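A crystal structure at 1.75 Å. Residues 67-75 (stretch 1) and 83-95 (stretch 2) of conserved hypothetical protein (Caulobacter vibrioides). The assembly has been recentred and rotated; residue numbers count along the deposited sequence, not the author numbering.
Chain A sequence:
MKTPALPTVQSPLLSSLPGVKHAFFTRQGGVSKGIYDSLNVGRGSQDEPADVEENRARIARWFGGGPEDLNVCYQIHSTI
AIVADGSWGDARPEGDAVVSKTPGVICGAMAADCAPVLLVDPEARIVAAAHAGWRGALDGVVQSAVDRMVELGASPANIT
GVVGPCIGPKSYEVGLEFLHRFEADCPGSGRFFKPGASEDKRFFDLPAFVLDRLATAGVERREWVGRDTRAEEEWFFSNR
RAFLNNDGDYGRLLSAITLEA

Stretch 1 (67-75) PEDLNVCYQ
Stretch 2 (83-95) VADGSWGDARPEG

Stretch 1 opens with a 3-10 segment, Pro67 to Asp69, closed by a hydrogen bond from Leu70 N to Pro67 O (3.2 Å), and continues into an extended strand from Leu70. Stretch 2 has no regular helix or strand; a type II' turn from Trp88 to Ala91, with Ala91 N bonded to Trp88 O at 3.0 Å, redirects it. Gly89 occupies the positive-phi position (68/-121).

The two backbones are bridged once, at Tyr74 and Glu94 (CA to CA 4.7 Å). The chains run in the same direction here, with Cys73 CA 4.9 Å from Arg92 CA before the bridge and Gln75 CA 5.3 Å from Gly95 CA after it. Tyr74 satisfies both of its backbone polar groups here: its N donates to Pro93 O (2.9 Å, 171°), and its O accepts from Gly95 N (3.2 Å, 159°). Tyr74 O also receives a CA-H...O contact from Glu94 CA (3.5 Å). Gly95 O is approached in turn by Gln75 CA (3.2 Å, 163° at H). Gly95, at phi/psi 162/173, has no room for a CB, which would lie 3.2 Å from Cys73 SG and jam against the preceding carbonyl.

Tyr74 (chi1 t, chi2 64°) points toward stretch 2. The edge of the Tyr74 ring meets Glu94, with Tyr74 CD2 3.8 Å from Glu94 CG, while Tyr74 CB packs 4.0 Å from Arg92 CB. Cys73, rotamer m, places CB 3.2 Å from Pro93 O.

Farther back, Asn71 (chi1 m, chi2 -97°) also points toward stretch 2, and the indole of Trp88 (chi1 m, chi2 -34°) presents a face to its side chain. Asn71 CB sits 3.8 Å from the centroid of the Trp88 six-membered ring, 26° off the normal, a CH-pi contact; Asn71 OD1 lies over the same ring system, 3.2 Å from Trp88 CD2. Asn71 OD1 and Gly86 O, 2.9 Å apart, are both acceptors and form no hydrogen bond. Trp88 N is buried by the contact without any partner, its distance to Glu68 O being 4.2 Å.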

ATOM      1  N   PRO A  67     -16.821  -5.208  -9.052  1.00 20.94           N
ATOM      2  CA  PRO A  67     -15.460  -5.630  -9.393  1.00 21.58           C
ATOM      3  C   PRO A  67     -14.820  -4.809 -10.511  1.00 22.37           C
ATOM      4  O   PRO A  67     -13.603  -4.639 -10.537  1.00 23.51           O
ATOM      5  CB  PRO A  67     -15.640  -7.101  -9.766  1.00 22.84           C
ATOM      6  CG  PRO A  67     -17.040  -7.142 -10.300  1.00 22.37           C
ATOM      7  CD  PRO A  67     -17.780  -6.298  -9.297  1.00 21.16           C
ATOM      8  N   GLU A  68     -15.640  -4.301 -11.429  1.00 22.20           N
ATOM      9  CA  GLU A  68     -15.129  -3.496 -12.536  1.00 23.41           C
ATOM     10  C   GLU A  68     -14.512  -2.188 -12.048  1.00 22.25           C
ATOM     11  O   GLU A  68     -13.517  -1.718 -12.600  1.00 23.84           O
ATOM     12  CB  GLU A  68     -16.247  -3.170 -13.532  1.00 24.14           C
ATOM     13  CG  GLU A  68     -16.709  -4.340 -14.380  1.00 27.56           C
ATOM     14  CD  GLU A  68     -17.664  -3.913 -15.483  1.00 28.22           C
ATOM     15  OE1 GLU A  68     -18.764  -3.416 -15.164  1.00 30.42           O
ATOM     16  OE2 GLU A  68     -17.311  -4.071 -16.671  1.00 30.62           O
ATOM     17  N   ASP A  69     -15.102  -1.614 -11.007  1.00 20.88           N
ATOM     18  CA  ASP A  69     -14.634  -0.349 -10.451  1.00 19.21           C
ATOM     19  C   ASP A  69     -13.310  -0.458  -9.697  1.00 18.03           C
ATOM     20  O   ASP A  69     -12.753   0.552  -9.270  1.00 17.79           O
ATOM     21  CB  ASP A  69     -15.700   0.236  -9.523  1.00 18.25           C
ATOM     22  CG  ASP A  69     -17.047   0.396 -10.210  1.00 20.25           C
ATOM     23  OD1 ASP A  69     -17.099   1.028 -11.289  1.00 20.47           O
ATOM     24  OD2 ASP A  69     -18.053  -0.106  -9.670  1.00 16.23           O
ATOM     25  N   LEU A  70     -12.807  -1.677  -9.532  1.00 16.52           N
ATOM     26  CA  LEU A  70     -11.552  -1.872  -8.818  1.00 14.97           C
ATOM     27  C   LEU A  70     -10.372  -1.898  -9.783  1.00 15.32           C
ATOM     28  O   LEU A  70     -10.340  -2.687 -10.729  1.00 13.74           O
ATOM     29  CB  LEU A  70     -11.602  -3.168  -8.005  1.00 17.51           C
ATOM     30  CG  LEU A  70     -10.468  -3.400  -7.003  1.00 18.66           C
ATOM     31  CD1 LEU A  70     -10.332  -2.202  -6.068  1.00 19.95           C
ATOM     32  CD2 LEU A  70     -10.755  -4.666  -6.207  1.00 19.04           C
ATOM     33  N   ASN A  71      -9.405  -1.023  -9.533  1.00 11.30           N
ATOM     34  CA  ASN A  71      -8.220  -0.912 -10.374  1.00 11.09           C
ATOM     35  C   ASN A  71      -6.959  -1.225  -9.567  1.00 10.00           C
ATOM     36  O   ASN A  71      -6.544  -0.441  -8.711  1.00 10.04           O
ATOM     37  CB  ASN A  71      -8.127   0.508 -10.948  1.00 12.96           C
ATOM     38  CG  ASN A  71      -9.321   0.875 -11.827  1.00 14.31           C
ATOM     39  OD1 ASN A  71      -9.260   0.775 -13.053  1.00 15.04           O
ATOM     40  ND2 ASN A  71     -10.411   1.302 -11.199  1.00 16.86           N
ATOM     41  N   VAL A  72      -6.356  -2.378  -9.841  1.00  8.71           N
ATOM     42  CA  VAL A  72      -5.140  -2.792  -9.151  1.00  8.44           C
ATOM     43  C   VAL A  72      -4.132  -3.279 -10.189  1.00  8.09           C
ATOM     44  O   VAL A  72      -4.482  -4.011 -11.111  1.00  8.04           O
ATOM     45  CB  VAL A  72      -5.430  -3.917  -8.138  1.00  7.83           C
ATOM     46  CG1 VAL A  72      -4.159  -4.282  -7.382  1.00  7.11           C
ATOM     47  CG2 VAL A  72      -6.516  -3.468  -7.166  1.00  8.33           C
ATOM     48  N   CYS A  73      -2.881  -2.863 -10.037  1.00  8.28           N
ATOM     49  CA  CYS A  73      -1.826  -3.231 -10.978  1.00  7.55           C
ATOM     50  C   CYS A  73      -1.181  -4.583 -10.746  1.00  6.90           C
ATOM     51  O   CYS A  73      -1.418  -5.254  -9.742  1.00  6.65           O
ATOM     52  CB  CYS A  73      -0.684  -2.212 -10.932  1.00  9.00           C
ATOM     53  SG  CYS A  73      -1.083  -0.535 -11.373  1.00  8.11           S
ATOM     54  N   TYR A  74      -0.356  -4.955 -11.721  1.00  6.86           N
ATOM     55  CA  TYR A  74       0.465  -6.152 -11.666  1.00  6.82           C
ATOM     56  C   TYR A  74       1.665  -5.424 -11.074  1.00  5.94           C
ATOM     57  O   TYR A  74       2.431  -4.789 -11.795  1.00  6.05           O
ATOM     58  CB  TYR A  74       0.788  -6.648 -13.077  1.00  8.42           C
ATOM     59  CG  TYR A  74       1.848  -7.731 -13.154  1.00  9.00           C
ATOM     60  CD1 TYR A  74       1.645  -8.985 -12.575  1.00 12.31           C
ATOM     61  CD2 TYR A  74       3.042  -7.510 -13.843  1.00 11.16           C
ATOM     62  CE1 TYR A  74       2.607  -9.995 -12.684  1.00 12.09           C
ATOM     63  CE2 TYR A  74       4.009  -8.507 -13.956  1.00 11.92           C
ATOM     64  CZ  TYR A  74       3.787  -9.746 -13.378  1.00 12.64           C
ATOM     65  OH  TYR A  74       4.749 -10.728 -13.499  1.00 13.12           O
ATOM     66  N   GLN A  75       1.790  -5.470  -9.753  1.00  4.97           N
ATOM     67  CA  GLN A  75       2.859  -4.758  -9.067  1.00  4.41           C
ATOM     68  C   GLN A  75       4.234  -5.387  -9.257  1.00  4.03           C
ATOM     69  O   GLN A  75       4.413  -6.591  -9.076  1.00  4.62           O
ATOM     70  CB  GLN A  75       2.499  -4.635  -7.585  1.00  4.86           C
ATOM     71  CG  GLN A  75       1.059  -4.182  -7.388  1.00  4.61           C
ATOM     72  CD  GLN A  75       0.702  -3.896  -5.942  1.00  7.11           C
ATOM     73  OE1 GLN A  75       1.238  -4.513  -5.018  1.00  9.75           O
ATOM     74  NE2 GLN A  75      -0.226  -2.968  -5.740  1.00  4.62           N
ATOM     75  N   VAL A  83      -2.601   6.006 -14.543  1.00  6.87           N
ATOM     76  CA  VAL A  83      -3.843   6.744 -14.376  1.00  7.21           C
ATOM     77  C   VAL A  83      -5.009   5.846 -14.770  1.00  7.88           C
ATOM     78  O   VAL A  83      -4.966   5.175 -15.803  1.00  6.88           O
ATOM     79  CB  VAL A  83      -3.872   8.013 -15.257  1.00  7.91           C
ATOM     80  CG1 VAL A  83      -5.268   8.616 -15.262  1.00  9.30           C
ATOM     81  CG2 VAL A  83      -2.871   9.031 -14.729  1.00  8.69           C
ATOM     82  N   ALA A  84      -6.043   5.832 -13.936  1.00  8.49           N
ATOM     83  CA  ALA A  84      -7.234   5.035 -14.190  1.00 11.19           C
ATOM     84  C   ALA A  84      -8.446   5.956 -14.287  1.00 13.27           C
ATOM     85  O   ALA A  84      -8.834   6.578 -13.303  1.00 13.03           O
ATOM     86  CB  ALA A  84      -7.440   4.021 -13.065  1.00 10.80           C
ATOM     87  N   ASP A  85      -9.035   6.051 -15.475  1.00 16.52           N
ATOM     88  CA  ASP A  85     -10.213   6.893 -15.665  1.00 19.38           C
ATOM     89  C   ASP A  85     -11.428   6.016 -15.931  1.00 20.86           C
ATOM     90  O   ASP A  85     -12.488   6.500 -16.324  1.00 20.99           O
ATOM     91  CB  ASP A  85     -10.009   7.860 -16.835  1.00 21.87           C
ATOM     92  CG  ASP A  85      -9.625   7.152 -18.115  1.00 25.00           C
ATOM     93  OD1 ASP A  85     -10.223   6.097 -18.415  1.00 26.52           O
ATOM     94  OD2 ASP A  85      -8.733   7.657 -18.831  1.00 28.94           O
ATOM     95  N   GLY A  86     -11.257   4.719 -15.713  1.00 21.97           N
ATOM     96  CA  GLY A  86     -12.336   3.776 -15.924  1.00 25.18           C
ATOM     97  C   GLY A  86     -11.909   2.388 -15.502  1.00 27.64           C
ATOM     98  O   GLY A  86     -10.775   2.183 -15.073  1.00 26.41           O
ATOM     99  N   SER A  87     -12.817   1.427 -15.629  1.00 30.14           N
ATOM    100  CA  SER A  87     -12.528   0.052 -15.252  1.00 34.10           C
ATOM    101  C   SER A  87     -11.547  -0.614 -16.212  1.00 36.90           C
ATOM    102  O   SER A  87     -11.542  -0.323 -17.410  1.00 37.15           O
ATOM    103  CB  SER A  87     -13.825  -0.755 -15.213  1.00 34.09           C
ATOM    104  OG  SER A  87     -14.477  -0.718 -16.468  1.00 33.33           O
ATOM    105  N   TRP A  88     -10.713  -1.501 -15.677  1.00 40.63           N
ATOM    106  CA  TRP A  88      -9.743  -2.229 -16.489  1.00 44.24           C
ATOM    107  C   TRP A  88     -10.209  -3.669 -16.648  1.00 42.77           C
ATOM    108  O   TRP A  88      -9.525  -4.490 -17.259  1.00 42.38           O
ATOM    109  CB  TRP A  88      -8.359  -2.232 -15.831  1.00 50.73           C
ATOM    110  CG  TRP A  88      -7.700  -0.892 -15.742  1.00 58.51           C
ATOM    111  CD1 TRP A  88      -7.795   0.131 -16.640  1.00 61.08           C
ATOM    112  CD2 TRP A  88      -6.784  -0.456 -14.732  1.00 62.32           C
ATOM    113  NE1 TRP A  88      -6.993   1.178 -16.253  1.00 63.38           N
ATOM    114  CE2 TRP A  88      -6.360   0.843 -15.084  1.00 63.84           C
ATOM    115  CE3 TRP A  88      -6.277  -1.039 -13.562  1.00 64.42           C
ATOM    116  CZ2 TRP A  88      -5.453   1.573 -14.309  1.00 65.36           C
ATOM    117  CZ3 TRP A  88      -5.373  -0.313 -12.790  1.00 65.95           C
ATOM    118  CH2 TRP A  88      -4.972   0.980 -13.170  1.00 66.25           C
ATOM    119  N   GLY A  89     -11.378  -3.971 -16.091  1.00 41.14           N
ATOM    120  CA  GLY A  89     -11.906  -5.319 -16.173  1.00 38.52           C
ATOM    121  C   GLY A  89     -11.057  -6.266 -15.350  1.00 36.00           C
ATOM    122  O   GLY A  89     -10.903  -6.084 -14.142  1.00 36.59           O
ATOM    123  N   ASP A  90     -10.500  -7.281 -16.002  1.00 33.45           N
ATOM    124  CA  ASP A  90      -9.653  -8.247 -15.317  1.00 30.10           C
ATOM    125  C   ASP A  90      -8.205  -8.017 -15.730  1.00 26.64           C
ATOM    126  O   ASP A  90      -7.331  -8.848 -15.481  1.00 25.65           O
ATOM    127  CB  ASP A  90     -10.085  -9.676 -15.668  1.00 32.64           C
ATOM    128  CG  ASP A  90      -9.909  -9.996 -17.140  1.00 34.76           C
ATOM    129  OD1 ASP A  90     -10.357  -9.193 -17.986  1.00 35.86           O
ATOM    130  OD2 ASP A  90      -9.328 -11.058 -17.451  1.00 37.27           O
ATOM    131  N   ALA A  91      -7.960  -6.876 -16.367  1.00 22.55           N
ATOM    132  CA  ALA A  91      -6.621  -6.525 -16.813  1.00 18.02           C
ATOM    133  C   ALA A  91      -5.790  -6.020 -15.644  1.00 15.82           C
ATOM    134  O   ALA A  91      -6.289  -5.314 -14.766  1.00 13.22           O
ATOM    135  CB  ALA A  91      -6.692  -5.461 -17.901  1.00 18.88           C
ATOM    136  N   ARG A  92      -4.516  -6.395 -15.637  1.00 12.84           N
ATOM    137  CA  ARG A  92      -3.601  -5.975 -14.586  1.00 12.17           C
ATOM    138  C   ARG A  92      -2.398  -5.284 -15.219  1.00 10.00           C
ATOM    139  O   ARG A  92      -1.362  -5.904 -15.447  1.00  8.85           O
ATOM    140  CB  ARG A  92      -3.143  -7.187 -13.768  1.00 14.14           C
ATOM    141  CG  ARG A  92      -4.264  -7.876 -13.006  1.00 17.31           C
ATOM    142  CD  ARG A  92      -3.736  -9.018 -12.152  1.00 20.31           C
ATOM    143  NE  ARG A  92      -3.218 -10.118 -12.961  1.00 25.00           N
ATOM    144  CZ  ARG A  92      -2.609 -11.188 -12.459  1.00 28.03           C
ATOM    145  NH1 ARG A  92      -2.439 -11.304 -11.149  1.00 29.13           N
ATOM    146  NH2 ARG A  92      -2.169 -12.147 -13.265  1.00 30.35           N
ATOM    147  N   PRO A  93      -2.526  -3.983 -15.525  1.00  9.79           N
ATOM    148  CA  PRO A  93      -1.404  -3.266 -16.133  1.00  8.06           C
ATOM    149  C   PRO A  93      -0.218  -3.198 -15.175  1.00  7.56           C
ATOM    150  O   PRO A  93      -0.401  -3.126 -13.963  1.00  6.91           O
ATOM    151  CB  PRO A  93      -1.998  -1.890 -16.439  1.00  9.51           C
ATOM    152  CG  PRO A  93      -3.021  -1.723 -15.375  1.00 11.89           C
ATOM    153  CD  PRO A  93      -3.670  -3.083 -15.300  1.00 10.11           C
ATOM    154  N   GLU A  94       0.994  -3.240 -15.718  1.00  7.07           N
ATOM    155  CA  GLU A  94       2.189  -3.179 -14.881  1.00  9.09           C
ATOM    156  C   GLU A  94       2.305  -1.810 -14.222  1.00  8.29           C
ATOM    157  O   GLU A  94       2.117  -0.784 -14.873  1.00 10.19           O
ATOM    158  CB  GLU A  94       3.445  -3.456 -15.714  1.00 11.36           C
ATOM    159  CG  GLU A  94       3.434  -4.800 -16.426  1.00 15.02           C
ATOM    160  CD  GLU A  94       2.907  -4.710 -17.849  1.00 15.92           C
ATOM    161  OE1 GLU A  94       1.922  -3.976 -18.078  1.00 16.35           O
ATOM    162  OE2 GLU A  94       3.478  -5.386 -18.735  1.00 15.24           O
ATOM    163  N   GLY A  95       2.618  -1.796 -12.932  1.00  8.14           N
ATOM    164  CA  GLY A  95       2.749  -0.535 -12.224  1.00  7.28           C
ATOM    165  C   GLY A  95       2.671  -0.724 -10.723  1.00  7.62           C
ATOM    166  O   GLY A  95       2.383  -1.821 -10.245  1.00  6.03           O
TER